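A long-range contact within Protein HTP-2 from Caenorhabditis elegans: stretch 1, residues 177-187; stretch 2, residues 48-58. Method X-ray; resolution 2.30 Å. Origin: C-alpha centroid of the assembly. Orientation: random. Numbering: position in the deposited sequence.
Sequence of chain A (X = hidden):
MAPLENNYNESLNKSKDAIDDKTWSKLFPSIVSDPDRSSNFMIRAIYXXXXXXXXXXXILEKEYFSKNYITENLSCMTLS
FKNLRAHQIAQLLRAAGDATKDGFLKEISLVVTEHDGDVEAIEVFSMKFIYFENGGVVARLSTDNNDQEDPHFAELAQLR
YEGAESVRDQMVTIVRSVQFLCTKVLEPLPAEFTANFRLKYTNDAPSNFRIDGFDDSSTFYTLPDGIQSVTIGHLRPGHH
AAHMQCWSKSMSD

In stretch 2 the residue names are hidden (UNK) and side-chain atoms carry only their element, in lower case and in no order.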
ATOM      1  N   SER A 177       6.920   8.627  -6.980  1.00 54.53           N
ATOM      2  CA  SER A 177       7.091   7.637  -8.038  1.00 53.96           C
ATOM      3  C   SER A 177       5.747   7.207  -8.624  1.00 54.03           C
ATOM      4  O   SER A 177       5.625   7.029  -9.832  1.00 56.63           O
ATOM      5  CB  SER A 177       7.860   6.420  -7.519  1.00 57.76           C
ATOM      6  OG  SER A 177       9.228   6.734  -7.311  1.00 66.21           O
ATOM      7  N   VAL A 178       4.740   7.050  -7.769  1.00 49.56           N
ATOM      8  CA  VAL A 178       3.401   6.710  -8.237  1.00 48.15           C
ATOM      9  C   VAL A 178       2.856   7.803  -9.151  1.00 49.25           C
ATOM     10  O   VAL A 178       2.441   7.527 -10.279  1.00 50.42           O
ATOM     11  CB  VAL A 178       2.424   6.481  -7.061  1.00 44.01           C
ATOM     12  CG1 VAL A 178       0.982   6.524  -7.544  1.00 42.90           C
ATOM     13  CG2 VAL A 178       2.716   5.155  -6.387  1.00 42.62           C
ATOM     14  N   GLN A 179       2.875   9.043  -8.672  1.00 48.90           N
ATOM     15  CA  GLN A 179       2.407  10.169  -9.473  1.00 51.95           C
ATOM     16  C   GLN A 179       3.190  10.303 -10.772  1.00 57.03           C
ATOM     17  O   GLN A 179       2.623  10.642 -11.805  1.00 62.99           O
ATOM     18  CB  GLN A 179       2.497  11.468  -8.676  1.00 55.06           C
ATOM     19  CG  GLN A 179       1.561  11.505  -7.481  1.00 59.95           C
ATOM     20  CD  GLN A 179       1.746  12.742  -6.633  1.00 63.53           C
ATOM     21  OE1 GLN A 179       2.712  13.486  -6.805  1.00 62.87           O
ATOM     22  NE2 GLN A 179       0.819  12.971  -5.708  1.00 63.34           N
ATOM     23  N   PHE A 180       4.489  10.029 -10.726  1.00 56.44           N
ATOM     24  CA  PHE A 180       5.306  10.120 -11.931  1.00 57.92           C
ATOM     25  C   PHE A 180       5.019   8.959 -12.886  1.00 58.94           C
ATOM     26  O   PHE A 180       4.872   9.163 -14.092  1.00 62.74           O
ATOM     27  CB  PHE A 180       6.791  10.161 -11.580  1.00 54.88           C
ATOM     28  CG  PHE A 180       7.691  10.008 -12.770  1.00 58.02           C
ATOM     29  CD1 PHE A 180       7.878  11.056 -13.656  1.00 57.99           C
ATOM     30  CD2 PHE A 180       8.344   8.811 -13.008  1.00 56.60           C
ATOM     31  CE1 PHE A 180       8.701  10.911 -14.756  1.00 57.41           C
ATOM     32  CE2 PHE A 180       9.169   8.661 -14.106  1.00 56.72           C
ATOM     33  CZ  PHE A 180       9.346   9.712 -14.981  1.00 57.53           C
ATOM     34  N   LEU A 181       4.941   7.747 -12.339  1.00 54.85           N
ATOM     35  CA  LEU A 181       4.640   6.545 -13.118  1.00 57.48           C
ATOM     36  C   LEU A 181       3.303   6.644 -13.854  1.00 62.53           C
ATOM     37  O   LEU A 181       3.217   6.370 -15.054  1.00 63.67           O
ATOM     38  CB  LEU A 181       4.623   5.314 -12.208  1.00 52.06           C
ATOM     39  CG  LEU A 181       4.147   3.981 -12.789  1.00 50.40           C
ATOM     40  CD1 LEU A 181       5.063   3.533 -13.913  1.00 52.78           C
ATOM     41  CD2 LEU A 181       4.064   2.917 -11.703  1.00 44.60           C
ATOM     42  N   CYS A 182       2.260   7.036 -13.130  1.00 61.90           N
ATOM     43  CA  CYS A 182       0.912   7.030 -13.691  1.00 66.11           C
ATOM     44  C   CYS A 182       0.686   8.161 -14.688  1.00 71.91           C
ATOM     45  O   CYS A 182      -0.127   8.031 -15.603  1.00 78.28           O
ATOM     46  CB  CYS A 182      -0.124   7.104 -12.567  1.00 57.92           C
ATOM     47  SG  CYS A 182      -0.100   5.688 -11.454  1.00 63.86           S
ATOM     48  N   THR A 183       1.406   9.263 -14.507  1.00 69.75           N
ATOM     49  CA  THR A 183       1.239  10.448 -15.348  1.00 74.30           C
ATOM     50  C   THR A 183       2.171  10.477 -16.563  1.00 71.38           C
ATOM     51  O   THR A 183       1.723  10.723 -17.683  1.00 70.17           O
ATOM     52  CB  THR A 183       1.465  11.735 -14.529  1.00 79.91           C
ATOM     53  OG1 THR A 183       0.519  11.785 -13.454  1.00 83.32           O
ATOM     54  CG2 THR A 183       1.310  12.971 -15.401  1.00 82.64           C
ATOM     55  N   LYS A 184       3.459  10.215 -16.344  1.00 70.80           N
ATOM     56  CA  LYS A 184       4.475  10.405 -17.386  1.00 70.35           C
ATOM     57  C   LYS A 184       4.994   9.111 -18.024  1.00 67.33           C
ATOM     58  O   LYS A 184       5.669   9.163 -19.047  1.00 70.52           O
ATOM     59  CB  LYS A 184       5.666  11.186 -16.818  1.00 69.25           C
ATOM     60  CG  LYS A 184       5.305  12.500 -16.149  1.00 69.75           C
ATOM     61  CD  LYS A 184       4.912  13.558 -17.163  1.00 77.25           C
ATOM     62  CE  LYS A 184       4.705  14.908 -16.494  1.00 82.01           C
ATOM     63  NZ  LYS A 184       4.603  16.013 -17.489  1.00 87.29           N
ATOM     64  N   VAL A 185       4.690   7.959 -17.431  1.00 64.84           N
ATOM     65  CA  VAL A 185       5.236   6.695 -17.930  1.00 68.97           C
ATOM     66  C   VAL A 185       4.179   5.756 -18.508  1.00 72.51           C
ATOM     67  O   VAL A 185       4.295   5.308 -19.649  1.00 71.45           O
ATOM     68  CB  VAL A 185       6.000   5.933 -16.825  1.00 66.23           C
ATOM     69  CG1 VAL A 185       6.506   4.599 -17.357  1.00 67.06           C
ATOM     70  CG2 VAL A 185       7.153   6.774 -16.301  1.00 64.88           C
ATOM     71  N   LEU A 186       3.154   5.454 -17.716  1.00 75.50           N
ATOM     72  CA  LEU A 186       2.104   4.533 -18.140  1.00 73.39           C
ATOM     73  C   LEU A 186       1.200   5.138 -19.211  1.00 74.77           C
ATOM     74  O   LEU A 186       0.902   6.334 -19.188  1.00 73.89           O
ATOM     75  CB  LEU A 186       1.256   4.098 -16.943  1.00 68.33           C
ATOM     76  CG  LEU A 186       1.933   3.208 -15.901  1.00 66.28           C
ATOM     77  CD1 LEU A 186       0.948   2.805 -14.812  1.00 59.58           C
ATOM     78  CD2 LEU A 186       2.539   1.983 -16.566  1.00 68.38           C
ATOM     79  N   GLU A 187       0.778   4.301 -20.154  1.00 76.99           N
ATOM     80  CA  GLU A 187      -0.275   4.666 -21.091  1.00 83.43           C
ATOM     81  C   GLU A 187      -1.597   4.743 -20.333  1.00 77.67           C
ATOM     82  O   GLU A 187      -1.733   4.140 -19.266  1.00 74.47           O
ATOM     83  CB  GLU A 187      -0.381   3.646 -22.227  1.00 92.90           C
ATOM     84  CG  GLU A 187       0.233   4.083 -23.549  1.00104.38           C
ATOM     85  CD  GLU A 187      -0.210   3.201 -24.702  1.00115.04           C
ATOM     86  OE1 GLU A 187      -0.936   2.216 -24.450  1.00117.81           O
ATOM     87  OE2 GLU A 187       0.162   3.493 -25.858  1.00118.92           O
ATOM     88  N   UNK A  48      -3.121   5.671   1.692  1.00 47.70           N
ATOM     89  CA  UNK A  48      -2.596   6.797   0.932  1.00 46.03           C
ATOM     90  C   UNK A  48      -2.120   6.372  -0.451  1.00 43.59           C
ATOM     91  O   UNK A  48      -2.469   6.997  -1.449  1.00 47.38           O
ATOM     92  c   UNK A  48      -1.972   8.157   2.941  1.00 40.95           C
ATOM     93  c   UNK A  48      -1.448   7.490   1.679  1.00 44.28           C
ATOM     94  c   UNK A  48      -0.762   8.512   0.778  1.00 47.22           C
ATOM     95  N   UNK A  49      -1.337   5.301  -0.517  1.00 43.17           N
ATOM     96  CA  UNK A  49      -0.767   4.878  -1.789  1.00 47.85           C
ATOM     97  C   UNK A  49      -1.846   4.382  -2.747  1.00 46.07           C
ATOM     98  O   UNK A  49      -1.871   4.781  -3.907  1.00 49.30           O
ATOM     99  c   UNK A  49       0.866   3.342  -2.929  1.00 52.74           C
ATOM    100  c   UNK A  49       1.431   4.328  -0.719  1.00 46.69           C
ATOM    101  c   UNK A  49       0.312   3.789  -1.588  1.00 49.88           C
ATOM    102  N   UNK A  50      -2.757   3.542  -2.265  1.00 46.84           N
ATOM    103  CA  UNK A  50      -3.811   3.026  -3.139  1.00 47.92           C
ATOM    104  C   UNK A  50      -4.819   4.093  -3.542  1.00 47.24           C
ATOM    105  O   UNK A  50      -5.432   3.993  -4.604  1.00 51.38           O
ATOM    106  c   UNK A  50      -2.800  -1.148  -4.021  1.00 53.54           C
ATOM    107  c   UNK A  50      -3.520   0.022  -3.876  1.00 52.65           C
ATOM    108  c   UNK A  50      -3.752   0.563  -2.622  1.00 49.31           C
ATOM    109  c   UNK A  50      -2.515  -1.252  -1.650  1.00 51.61           C
ATOM    110  c   UNK A  50      -3.235  -0.078  -1.513  1.00 49.49           C
ATOM    111  c   UNK A  50      -4.517   1.838  -2.487  1.00 46.75           C
ATOM    112  c   UNK A  50      -2.297  -1.786  -2.907  1.00 52.27           C
ATOM    113  N   UNK A  51      -4.980   5.118  -2.711  1.00 45.17           N
ATOM    114  CA  UNK A  51      -5.778   6.277  -3.101  1.00 46.21           C
ATOM    115  C   UNK A  51      -5.121   7.000  -4.263  1.00 46.27           C
ATOM    116  O   UNK A  51      -5.780   7.361  -5.239  1.00 49.04           O
ATOM    117  c   UNK A  51      -5.960   7.244  -1.932  1.00 48.68           C
ATOM    118  o   UNK A  51      -6.855   6.717  -0.976  1.00 48.19           O
ATOM    119  N   UNK A  52      -3.815   7.216  -4.140  1.00 47.44           N
ATOM    120  CA  UNK A  52      -3.036   7.857  -5.187  1.00 44.46           C
ATOM    121  C   UNK A  52      -3.130   7.072  -6.491  1.00 46.08           C
ATOM    122  O   UNK A  52      -3.318   7.654  -7.553  1.00 52.65           O
ATOM    123  c   UNK A  52      -1.582   8.003  -4.753  1.00 41.65           C
ATOM    124  N   UNK A  53      -3.020   5.749  -6.409  1.00 44.37           N
ATOM    125  CA  UNK A  53      -3.092   4.918  -7.608  1.00 49.38           C
ATOM    126  C   UNK A  53      -4.460   5.016  -8.276  1.00 55.74           C
ATOM    127  O   UNK A  53      -4.547   5.218  -9.489  1.00 57.31           O
ATOM    128  c   UNK A  53      -2.800   3.440  -7.302  1.00 50.86           C
ATOM    129  c   UNK A  53      -1.398   3.281  -6.743  1.00 49.60           C
ATOM    130  c   UNK A  53      -2.973   2.605  -8.562  1.00 52.74           C
ATOM    131  N   UNK A  54      -5.522   4.876  -7.485  1.00 56.48           N
ATOM    132  CA  UNK A  54      -6.883   4.976  -8.006  1.00 56.86           C
ATOM    133  C   UNK A  54      -7.123   6.311  -8.710  1.00 54.48           C
ATOM    134  O   UNK A  54      -7.698   6.351  -9.796  1.00 49.80           O
ATOM    135  c   UNK A  54      -8.104   3.379  -6.311  1.00 57.93           C
ATOM    136  c   UNK A  54      -9.021   3.427  -5.100  1.00 60.00           C
ATOM    137  c   UNK A  54      -7.908   4.786  -6.884  1.00 58.00           C
ATOM    138  c   UNK A  54      -8.662   2.434  -7.361  1.00 58.51           C
ATOM    139  N   UNK A  55      -6.671   7.403  -8.100  1.00 57.24           N
ATOM    140  CA  UNK A  55      -6.887   8.725  -8.679  1.00 61.15           C
ATOM    141  C   UNK A  55      -5.999   8.958  -9.900  1.00 61.17           C
ATOM    142  O   UNK A  55      -6.488   9.306 -10.974  1.00 59.31           O
ATOM    143  n   UNK A  55      -8.131  12.932 -12.134  1.00 92.14           N
ATOM    144  c   UNK A  55      -6.639   9.817  -7.635  1.00 62.68           C
ATOM    145  c   UNK A  55      -6.633  11.231  -8.201  1.00 64.66           C
ATOM    146  c   UNK A  55      -8.287  12.116 -11.102  1.00 86.50           C
ATOM    147  n   UNK A  55      -8.850  10.927 -11.280  1.00 82.85           N
ATOM    148  c   UNK A  55      -8.009  11.661  -8.695  1.00 72.90           C
ATOM    149  n   UNK A  55      -7.894  12.492  -9.889  1.00 84.30           N
ATOM    150  N   UNK A  56      -4.696   8.751  -9.730  1.00 63.44           N
ATOM    151  CA  UNK A  56      -3.714   9.055 -10.772  1.00 67.66           C
ATOM    152  C   UNK A  56      -3.920   8.229 -12.045  1.00 67.06           C
ATOM    153  O   UNK A  56      -3.632   8.696 -13.145  1.00 72.32           O
ATOM    154  c   UNK A  56      -2.295   8.845 -10.228  1.00 72.44           C
ATOM    155  c   UNK A  56      -1.336  10.003 -10.489  1.00 80.82           C
ATOM    156  c   UNK A  56      -1.790  11.306  -9.854  1.00 85.03           C
ATOM    157  n   UNK A  56      -1.724  12.389 -10.620  1.00 87.35           N
ATOM    158  o   UNK A  56      -2.198  11.340  -8.692  1.00 86.56           O
ATOM    159  N   UNK A  57      -4.423   7.007 -11.896  1.00 66.12           N
ATOM    160  CA  UNK A  57      -4.721   6.165 -13.052  1.00 66.72           C
ATOM    161  C   UNK A  57      -6.130   6.431 -13.575  1.00 69.23           C
ATOM    162  O   UNK A  57      -6.590   5.773 -14.513  1.00 71.27           O
ATOM    163  c   UNK A  57      -4.553   4.681 -12.703  1.00 65.03           C
ATOM    164  n   UNK A  57      -2.190   4.846 -16.717  1.00 66.52           N
ATOM    165  c   UNK A  57      -2.488   3.647 -16.236  1.00 67.82           C
ATOM    166  n   UNK A  57      -2.588   3.460 -14.924  1.00 64.72           N
ATOM    167  n   UNK A  57      -2.694   2.637 -17.072  1.00 72.18           N
ATOM    168  c   UNK A  57      -3.104   4.232 -12.623  1.00 63.76           C
ATOM    169  c   UNK A  57      -2.373   4.505 -13.929  1.00 64.56           C
ATOM    170  N   UNK A  58      -6.805   7.398 -12.958  1.00 68.03           N
ATOM    171  CA  UNK A  58      -8.133   7.832 -13.384  1.00 74.77           C
ATOM    172  C   UNK A  58      -9.156   6.694 -13.314  1.00 70.89           C
ATOM    173  O   UNK A  58     -10.090   6.628 -14.108  1.00 64.99           O
ATOM    174  o   UNK A  58     -10.208   8.835 -15.820  1.00 94.10           O
ATOM    175  n   UNK A  58      -9.299  10.515 -14.638  1.00 97.05           N
ATOM    176  c   UNK A  58      -8.073   8.428 -14.799  1.00 81.51           C
ATOM    177  c   UNK A  58      -9.290   9.281 -15.130  1.00 91.88           C
TER

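Position 48 has three side-chain carbons, one carrying the other two, and reaches nothing on stretch 1; the fork at the first carbon makes it Val48. Position 49 repeats that pattern, but a branch carbon lies 4.3 Å from CG2 of Val178. It is Val49, grazing the contact from the side.

At position 50 one carbon leads into a six-carbon ring with no heteroatom and no further atom on it, and the CA-to-CB bond points away from stretch 1; this is Phe50. Position 51 carries one carbon and one oxygen, out of reach: Ser51.

Position 52 has a single carbon, CB, directed toward the partner helix and 4.1 Å from CG1 of Val178. This is Ala52, a small residue facing a branched one.

Position 53 is again one carbon carrying two, pointing sideways, with a branch carbon 4.1 Å from Val178 CG1; it is Val53. Its CA is 6.8 Å from the CA of Val178.

Position 54 shows four carbons forked at the second, and position 55 three carbons, a nitrogen, then a carbon bearing two more nitrogens. Neither touches stretch 1; they are Leu54 and Arg55.

Position 56 has three carbons, the third carrying an oxygen and a nitrogen. Its CB points toward stretch 1 and packs 3.6 Å from CB of Cys182, while the next carbon lies 3.9 Å from CA of Gln179. The terminal amide identifies Gln56, whose NE2 comes within 3.7 Å of Thr183 OG1; that hydroxyl donates to Gln179 O within its own helix, at 2.9 Å.

Position 57 has three carbons, a nitrogen, and a carbon with two further nitrogens. Its second carbon lies 3.5 Å from SG of Cys182, and the two terminal nitrogens both reach O of Glu187, at 2.7 and 2.8 Å. This is Arg57; NH1 and NH2 donate those two hydrogen bonds.

Position 58 has two carbons, the second carrying oxygen and nitrogen, and no contact: Asn58, whose positive phi ends the helix in a Schellman motif.

The contact works as two helices running nearly parallel, 14° between directions, with axes 9.7 Å apart at closest approach. Val178 fits among Val49, Ala52 and Val53; one turn on, Cys182 CA lies 5.7 Å from Arg57 CA. Just past the helix of stretch 2, Arg57 reaches a backbone carbonyl in the non-helical tail of stretch 1, with Leu186 CB over one guanidinium face. The rule to read is apolar packing between the helices, finished by a two-pronged polar clasp on a main-chain oxygen.

Stretch 2 (48-58) VVFSAVLRQRN
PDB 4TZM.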